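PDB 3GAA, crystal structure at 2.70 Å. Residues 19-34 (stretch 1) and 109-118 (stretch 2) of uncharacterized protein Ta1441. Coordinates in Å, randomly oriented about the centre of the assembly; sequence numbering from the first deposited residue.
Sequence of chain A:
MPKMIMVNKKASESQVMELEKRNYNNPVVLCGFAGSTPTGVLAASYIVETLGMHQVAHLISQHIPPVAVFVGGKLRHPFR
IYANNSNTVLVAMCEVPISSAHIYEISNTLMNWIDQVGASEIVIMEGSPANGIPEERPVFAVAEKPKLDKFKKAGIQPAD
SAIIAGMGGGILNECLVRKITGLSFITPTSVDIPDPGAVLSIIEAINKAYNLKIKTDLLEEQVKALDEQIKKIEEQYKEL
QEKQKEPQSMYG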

ATOM      1  N   LEU A  19      -7.595 -16.217  15.091  1.00 72.16           N
ATOM      2  CA  LEU A  19      -7.574 -17.594  15.712  1.00 71.31           C
ATOM      3  C   LEU A  19      -8.921 -17.843  16.380  1.00 69.97           C
ATOM      4  O   LEU A  19      -9.032 -18.631  17.318  1.00 69.45           O
ATOM      5  CB  LEU A  19      -6.364 -17.685  16.715  1.00 71.68           C
ATOM      6  CG  LEU A  19      -6.125 -18.477  18.055  1.00 72.73           C
ATOM      7  CD1 LEU A  19      -4.586 -18.558  18.329  1.00 69.03           C
ATOM      8  CD2 LEU A  19      -6.881 -17.942  19.333  1.00 71.19           C
ATOM      9  N   GLU A  20      -9.942 -17.179  15.829  1.00 68.41           N
ATOM     10  CA  GLU A  20     -11.198 -16.908  16.506  1.00 67.26           C
ATOM     11  C   GLU A  20     -12.175 -18.101  16.538  1.00 65.84           C
ATOM     12  O   GLU A  20     -12.894 -18.273  17.523  1.00 65.54           O
ATOM     13  CB  GLU A  20     -11.833 -15.689  15.858  1.00 67.34           C
ATOM     14  CG  GLU A  20     -13.095 -15.231  16.527  1.00 69.44           C
ATOM     15  CD  GLU A  20     -12.833 -14.490  17.803  1.00 72.35           C
ATOM     16  OE1 GLU A  20     -12.562 -15.126  18.865  1.00 73.43           O
ATOM     17  OE2 GLU A  20     -12.898 -13.245  17.724  1.00 74.61           O
ATOM     18  N   LYS A  21     -12.180 -18.932  15.489  1.00 64.41           N
ATOM     19  CA  LYS A  21     -12.899 -20.234  15.498  1.00 63.35           C
ATOM     20  C   LYS A  21     -12.568 -21.047  16.729  1.00 62.59           C
ATOM     21  O   LYS A  21     -13.408 -21.786  17.242  1.00 62.53           O
ATOM     22  CB  LYS A  21     -12.567 -21.075  14.260  1.00 62.62           C
ATOM     23  N   ARG A  22     -11.327 -20.897  17.184  1.00 62.18           N
ATOM     24  CA  ARG A  22     -10.739 -21.720  18.267  1.00 62.00           C
ATOM     25  C   ARG A  22     -11.563 -21.676  19.553  1.00 60.50           C
ATOM     26  O   ARG A  22     -11.794 -22.703  20.156  1.00 59.74           O
ATOM     27  CB  ARG A  22      -9.290 -21.261  18.539  1.00 62.17           C
ATOM     28  CG  ARG A  22      -8.431 -22.163  19.430  1.00 64.33           C
ATOM     29  CD  ARG A  22      -6.886 -21.902  19.191  1.00 66.56           C
ATOM     30  NE  ARG A  22      -6.562 -22.120  17.771  1.00 66.12           N
ATOM     31  CZ  ARG A  22      -6.592 -23.316  17.170  1.00 63.76           C
ATOM     32  NH1 ARG A  22      -6.868 -24.423  17.857  1.00 62.15           N
ATOM     33  NH2 ARG A  22      -6.329 -23.409  15.874  1.00 62.80           N
ATOM     34  N   ASN A  23     -12.013 -20.493  19.958  1.00 59.27           N
ATOM     35  CA  ASN A  23     -12.811 -20.385  21.181  1.00 58.92           C
ATOM     36  C   ASN A  23     -14.346 -20.339  20.894  1.00 57.38           C
ATOM     37  O   ASN A  23     -15.094 -19.596  21.557  1.00 57.34           O
ATOM     38  CB  ASN A  23     -12.311 -19.211  22.067  1.00 59.38           C
ATOM     39  CG  ASN A  23     -12.346 -17.875  21.344  1.00 61.30           C
ATOM     40  OD1 ASN A  23     -12.834 -17.795  20.223  1.00 66.70           O
ATOM     41  ND2 ASN A  23     -11.826 -16.828  21.970  1.00 60.76           N
ATOM     42  N   TYR A  24     -14.782 -21.136  19.901  1.00 55.24           N
ATOM     43  CA  TYR A  24     -16.195 -21.326  19.557  1.00 53.25           C
ATOM     44  C   TYR A  24     -16.421 -22.740  19.113  1.00 52.84           C
ATOM     45  O   TYR A  24     -15.767 -23.209  18.179  1.00 53.71           O
ATOM     46  CB  TYR A  24     -16.643 -20.409  18.420  1.00 52.74           C
ATOM     47  CG  TYR A  24     -16.818 -19.006  18.873  1.00 49.70           C
ATOM     48  CD1 TYR A  24     -17.878 -18.668  19.673  1.00 47.42           C
ATOM     49  CD2 TYR A  24     -15.903 -18.020  18.545  1.00 47.96           C
ATOM     50  CE1 TYR A  24     -18.050 -17.382  20.123  1.00 46.16           C
ATOM     51  CE2 TYR A  24     -16.066 -16.708  18.986  1.00 46.22           C
ATOM     52  CZ  TYR A  24     -17.140 -16.413  19.785  1.00 45.58           C
ATOM     53  OH  TYR A  24     -17.321 -15.163  20.282  1.00 45.09           O
ATOM     54  N   ASN A  25     -17.374 -23.411  19.755  1.00 51.67           N
ATOM     55  CA  ASN A  25     -17.748 -24.769  19.379  1.00 50.69           C
ATOM     56  C   ASN A  25     -18.838 -24.703  18.368  1.00 48.46           C
ATOM     57  O   ASN A  25     -19.985 -24.944  18.654  1.00 48.53           O
ATOM     58  CB  ASN A  25     -18.157 -25.563  20.615  1.00 51.49           C
ATOM     59  CG  ASN A  25     -17.044 -25.545  21.692  1.00 55.89           C
ATOM     60  OD1 ASN A  25     -15.958 -26.093  21.456  1.00 60.99           O
ATOM     61  ND2 ASN A  25     -17.280 -24.858  22.841  1.00 57.63           N
ATOM     62  N   ASN A  26     -18.473 -24.288  17.179  1.00 46.50           N
ATOM     63  CA  ASN A  26     -19.315 -24.475  15.987  1.00 45.74           C
ATOM     64  C   ASN A  26     -20.757 -23.940  15.907  1.00 42.94           C
ATOM     65  O   ASN A  26     -21.665 -24.623  15.435  1.00 41.78           O
ATOM     66  CB  ASN A  26     -19.298 -25.927  15.614  1.00 46.01           C
ATOM     67  CG  ASN A  26     -18.800 -26.077  14.255  1.00 51.73           C
ATOM     68  OD1 ASN A  26     -17.586 -25.850  14.016  1.00 56.73           O
ATOM     69  ND2 ASN A  26     -19.724 -26.297  13.290  1.00 58.31           N
ATOM     70  N   PRO A  27     -20.925 -22.677  16.292  1.00 40.06           N
ATOM     71  CA  PRO A  27     -22.170 -22.160  16.807  1.00 38.48           C
ATOM     72  C   PRO A  27     -23.241 -21.995  15.762  1.00 36.57           C
ATOM     73  O   PRO A  27     -22.923 -21.864  14.582  1.00 35.53           O
ATOM     74  CB  PRO A  27     -21.755 -20.799  17.354  1.00 39.10           C
ATOM     75  CG  PRO A  27     -20.581 -20.411  16.541  1.00 38.90           C
ATOM     76  CD  PRO A  27     -19.873 -21.650  16.248  1.00 39.50           C
ATOM     77  N   VAL A  28     -24.497 -22.045  16.189  1.00 34.81           N
ATOM     78  CA  VAL A  28     -25.603 -21.678  15.301  1.00 34.43           C
ATOM     79  C   VAL A  28     -25.931 -20.232  15.575  1.00 34.27           C
ATOM     80  O   VAL A  28     -26.110 -19.873  16.754  1.00 35.21           O
ATOM     81  CB  VAL A  28     -26.884 -22.534  15.458  1.00 33.88           C
ATOM     82  CG1 VAL A  28     -27.154 -22.847  16.836  1.00 32.66           C
ATOM     83  CG2 VAL A  28     -28.033 -21.764  14.922  1.00 33.09           C
ATOM     84  N   VAL A  29     -26.009 -19.415  14.520  1.00 33.37           N
ATOM     85  CA  VAL A  29     -26.182 -17.981  14.693  1.00 33.79           C
ATOM     86  C   VAL A  29     -27.581 -17.491  14.357  1.00 33.68           C
ATOM     87  O   VAL A  29     -28.033 -17.638  13.231  1.00 33.63           O
ATOM     88  CB  VAL A  29     -25.160 -17.175  13.898  1.00 33.72           C
ATOM     89  CG1 VAL A  29     -25.340 -15.702  14.192  1.00 32.00           C
ATOM     90  CG2 VAL A  29     -23.729 -17.601  14.293  1.00 35.05           C
ATOM     91  N   LEU A  30     -28.249 -16.878  15.325  1.00 33.80           N
ATOM     92  CA  LEU A  30     -29.602 -16.378  15.112  1.00 34.39           C
ATOM     93  C   LEU A  30     -29.577 -14.868  14.993  1.00 35.65           C
ATOM     94  O   LEU A  30     -28.937 -14.216  15.795  1.00 35.90           O
ATOM     95  CB  LEU A  30     -30.484 -16.786  16.294  1.00 33.81           C
ATOM     96  CG  LEU A  30     -30.439 -18.269  16.710  1.00 34.20           C
ATOM     97  CD1 LEU A  30     -30.984 -18.444  18.149  1.00 32.20           C
ATOM     98  CD2 LEU A  30     -31.156 -19.186  15.695  1.00 29.13           C
ATOM     99  N   CYS A  31     -30.302 -14.298  14.024  1.00 37.71           N
ATOM    100  CA  CYS A  31     -30.307 -12.831  13.796  1.00 39.20           C
ATOM    101  C   CYS A  31     -31.633 -12.155  13.871  1.00 39.60           C
ATOM    102  O   CYS A  31     -32.617 -12.713  13.385  1.00 40.77           O
ATOM    103  CB  CYS A  31     -29.833 -12.540  12.399  1.00 39.73           C
ATOM    104  SG  CYS A  31     -28.341 -13.343  12.130  1.00 44.65           S
ATOM    105  N   GLY A  32     -31.628 -10.921  14.378  1.00 39.66           N
ATOM    106  CA  GLY A  32     -32.808 -10.081  14.432  1.00 39.96           C
ATOM    107  C   GLY A  32     -32.461  -8.636  14.101  1.00 40.71           C
ATOM    108  O   GLY A  32     -31.645  -7.995  14.757  1.00 40.41           O
ATOM    109  N   PHE A  33     -33.119  -8.114  13.083  1.00 41.88           N
ATOM    110  CA  PHE A  33     -32.938  -6.723  12.693  1.00 42.47           C
ATOM    111  C   PHE A  33     -34.228  -5.964  12.799  1.00 42.63           C
ATOM    112  O   PHE A  33     -35.288  -6.509  13.002  1.00 43.14           O
ATOM    113  CB  PHE A  33     -32.341  -6.643  11.296  1.00 42.20           C
ATOM    114  CG  PHE A  33     -31.142  -7.500  11.148  1.00 45.74           C
ATOM    115  CD1 PHE A  33     -29.899  -7.045  11.564  1.00 47.24           C
ATOM    116  CD2 PHE A  33     -31.274  -8.831  10.699  1.00 49.38           C
ATOM    117  CE1 PHE A  33     -28.802  -7.863  11.487  1.00 49.41           C
ATOM    118  CE2 PHE A  33     -30.190  -9.686  10.618  1.00 50.10           C
ATOM    119  CZ  PHE A  33     -28.935  -9.208  11.009  1.00 51.38           C
ATOM    120  N   ALA A  34     -34.098  -4.671  12.685  1.00 43.62           N
ATOM    121  CA  ALA A  34     -35.148  -3.771  12.963  1.00 44.37           C
ATOM    122  C   ALA A  34     -35.848  -3.531  11.644  1.00 45.06           C
ATOM    123  O   ALA A  34     -35.706  -2.457  11.089  1.00 46.63           O
ATOM    124  CB  ALA A  34     -34.547  -2.469  13.536  1.00 44.15           C
TER
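Stretch 2 (109-118) TLMNWIDQVG

A helix can pack onto a neighbouring segment through side chains three and four residues apart, with its backbone joining in where the chains come close, and here, in residues 109-118 of Ta1441, the C-terminal end makes the most extensive contact. The helix is already under way at Thr109 and leaves helical geometry at Gly118, in a Schellman motif whose positive phi suits glycine. Its partner runs the opposite way in register: the beginning of stretch 1 meets the helix end, and the later strand meets earlier turns.

At Glu20 the CA-to-CB bond points toward the helix, and CG lies 3.7 Å from Val117 CG2. Lys21 marks the closest backbone approach, its CA 4.1 Å from Val117 CA and 3.6 Å from Val117 O; its side chain is not modelled beyond CB. Tyr24 then covers the last turn. Val117 CG1 sits over one face of its ring, 3.9 Å from the centroid, in a CH-pi contact, while Tyr24 OH reaches to 4.0 Å from Trp113 CH2. Asn26 OD1 comes within 3.5 Å of Gly118 O, and Pro27 CG rests 3.7 Å from Val117 CG1, so Val117 is held by several residues at once.

Strand 28-32 follows at greater backbone distance, and side chains bridge the gap. Val29 CG1 meets Ile114 CD1 at 3.8 Å, one turn back from Gly118. Beyond the strand, the edge of the Phe33 ring faces Leu110, with CZ 4.2 Å from Leu110 CD2.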

ATOM      1  N   THR A 109     -19.781  -7.497   6.396  1.00 38.16           N
ATOM      2  CA  THR A 109     -18.994  -7.427   7.589  1.00 38.01           C
ATOM      3  C   THR A 109     -19.418  -8.533   8.560  1.00 38.29           C
ATOM      4  O   THR A 109     -18.605  -9.338   9.037  1.00 39.10           O
ATOM      5  CB  THR A 109     -19.213  -6.050   8.240  1.00 38.85           C
ATOM      6  OG1 THR A 109     -18.680  -5.030   7.378  1.00 39.50           O
ATOM      7  CG2 THR A 109     -18.571  -5.959   9.618  1.00 37.54           C
ATOM      8  N   LEU A 110     -20.705  -8.573   8.859  1.00 38.31           N
ATOM      9  CA  LEU A 110     -21.252  -9.624   9.710  1.00 38.40           C
ATOM     10  C   LEU A 110     -20.868 -11.014   9.247  1.00 38.10           C
ATOM     11  O   LEU A 110     -20.415 -11.837  10.060  1.00 38.19           O
ATOM     12  CB  LEU A 110     -22.773  -9.539   9.787  1.00 38.35           C
ATOM     13  CG  LEU A 110     -23.407 -10.380  10.883  1.00 38.26           C
ATOM     14  CD1 LEU A 110     -22.918  -9.957  12.280  1.00 36.85           C
ATOM     15  CD2 LEU A 110     -24.868 -10.219  10.743  1.00 37.40           C
ATOM     16  N   MET A 111     -21.034 -11.291   7.959  1.00 38.03           N
ATOM     17  CA  MET A 111     -20.757 -12.631   7.497  1.00 38.23           C
ATOM     18  C   MET A 111     -19.295 -12.977   7.471  1.00 39.28           C
ATOM     19  O   MET A 111     -18.983 -14.152   7.531  1.00 39.30           O
ATOM     20  CB  MET A 111     -21.456 -12.939   6.184  1.00 38.12           C
ATOM     21  CG  MET A 111     -22.986 -13.181   6.399  1.00 37.14           C
ATOM     22  SD  MET A 111     -23.272 -14.550   7.561  1.00 34.37           S
ATOM     23  CE  MET A 111     -22.340 -15.863   6.653  1.00 31.86           C
ATOM     24  N   ASN A 112     -18.401 -11.983   7.428  1.00 40.52           N
ATOM     25  CA  ASN A 112     -16.962 -12.238   7.597  1.00 42.07           C
ATOM     26  C   ASN A 112     -16.639 -12.700   9.005  1.00 41.90           C
ATOM     27  O   ASN A 112     -15.890 -13.626   9.205  1.00 42.55           O
ATOM     28  CB  ASN A 112     -16.103 -10.997   7.289  1.00 42.72           C
ATOM     29  CG  ASN A 112     -15.807 -10.830   5.805  1.00 46.22           C
ATOM     30  OD1 ASN A 112     -15.910  -9.731   5.255  1.00 50.22           O
ATOM     31  ND2 ASN A 112     -15.429 -11.922   5.145  1.00 53.04           N
ATOM     32  N   TRP A 113     -17.207 -12.057   9.995  1.00 42.03           N
ATOM     33  CA  TRP A 113     -16.906 -12.435  11.360  1.00 42.60           C
ATOM     34  C   TRP A 113     -17.507 -13.788  11.668  1.00 42.36           C
ATOM     35  O   TRP A 113     -16.903 -14.584  12.329  1.00 41.82           O
ATOM     36  CB  TRP A 113     -17.496 -11.385  12.283  1.00 43.43           C
ATOM     37  CG  TRP A 113     -17.221 -11.558  13.695  1.00 44.67           C
ATOM     38  CD1 TRP A 113     -16.245 -10.983  14.364  1.00 45.16           C
ATOM     39  CD2 TRP A 113     -17.995 -12.316  14.649  1.00 47.68           C
ATOM     40  NE1 TRP A 113     -16.315 -11.333  15.694  1.00 48.28           N
ATOM     41  CE2 TRP A 113     -17.371 -12.174  15.890  1.00 46.36           C
ATOM     42  CE3 TRP A 113     -19.148 -13.106  14.562  1.00 49.66           C
ATOM     43  CZ2 TRP A 113     -17.837 -12.783  17.051  1.00 45.27           C
ATOM     44  CZ3 TRP A 113     -19.622 -13.720  15.735  1.00 50.13           C
ATOM     45  CH2 TRP A 113     -18.951 -13.549  16.960  1.00 46.92           C
ATOM     46  N   ILE A 114     -18.723 -14.012  11.190  1.00 42.41           N
ATOM     47  CA  ILE A 114     -19.425 -15.223  11.470  1.00 42.52           C
ATOM     48  C   ILE A 114     -18.749 -16.360  10.755  1.00 43.51           C
ATOM     49  O   ILE A 114     -18.644 -17.419  11.300  1.00 44.27           O
ATOM     50  CB  ILE A 114     -20.908 -15.110  11.065  1.00 42.19           C
ATOM     51  CG1 ILE A 114     -21.633 -14.249  12.072  1.00 42.30           C
ATOM     52  CG2 ILE A 114     -21.602 -16.430  11.110  1.00 40.17           C
ATOM     53  CD1 ILE A 114     -23.042 -13.972  11.669  1.00 42.27           C
ATOM     54  N   ASP A 115     -18.296 -16.164   9.533  1.00 44.99           N
ATOM     55  CA  ASP A 115     -17.609 -17.236   8.795  1.00 46.19           C
ATOM     56  C   ASP A 115     -16.357 -17.622   9.595  1.00 47.16           C
ATOM     57  O   ASP A 115     -16.048 -18.791   9.741  1.00 47.00           O
ATOM     58  CB  ASP A 115     -17.243 -16.784   7.353  1.00 46.61           C
ATOM     59  CG  ASP A 115     -17.105 -17.957   6.350  1.00 47.48           C
ATOM     60  OD1 ASP A 115     -16.952 -19.106   6.857  1.00 46.67           O
ATOM     61  OD2 ASP A 115     -17.135 -17.713   5.069  1.00 45.18           O
ATOM     62  N   GLN A 116     -15.663 -16.631  10.153  1.00 48.60           N
ATOM     63  CA  GLN A 116     -14.379 -16.885  10.849  1.00 49.44           C
ATOM     64  C   GLN A 116     -14.529 -17.463  12.239  1.00 48.09           C
ATOM     65  O   GLN A 116     -13.647 -18.142  12.683  1.00 49.48           O
ATOM     66  CB  GLN A 116     -13.515 -15.610  10.917  1.00 50.63           C
ATOM     67  CG  GLN A 116     -12.174 -15.717  10.155  1.00 54.72           C
ATOM     68  CD  GLN A 116     -12.328 -15.750   8.623  1.00 60.00           C
ATOM     69  OE1 GLN A 116     -11.506 -15.198   7.879  1.00 63.31           O
ATOM     70  NE2 GLN A 116     -13.381 -16.401   8.152  1.00 64.47           N
ATOM     71  N   VAL A 117     -15.630 -17.187  12.913  1.00 46.27           N
ATOM     72  CA  VAL A 117     -15.978 -17.806  14.182  1.00 45.05           C
ATOM     73  C   VAL A 117     -16.355 -19.317  14.028  1.00 44.40           C
ATOM     74  O   VAL A 117     -16.467 -20.052  15.034  1.00 44.34           O
ATOM     75  CB  VAL A 117     -17.144 -17.013  14.784  1.00 45.22           C
ATOM     76  CG1 VAL A 117     -18.077 -17.880  15.549  1.00 46.42           C
ATOM     77  CG2 VAL A 117     -16.628 -15.857  15.616  1.00 46.00           C
ATOM     78  N   GLY A 118     -16.547 -19.789  12.789  1.00 42.55           N
ATOM     79  CA  GLY A 118     -16.787 -21.200  12.534  1.00 41.15           C
ATOM     80  C   GLY A 118     -18.245 -21.598  12.523  1.00 40.95           C
ATOM     81  O   GLY A 118     -18.575 -22.780  12.612  1.00 40.46           O
TER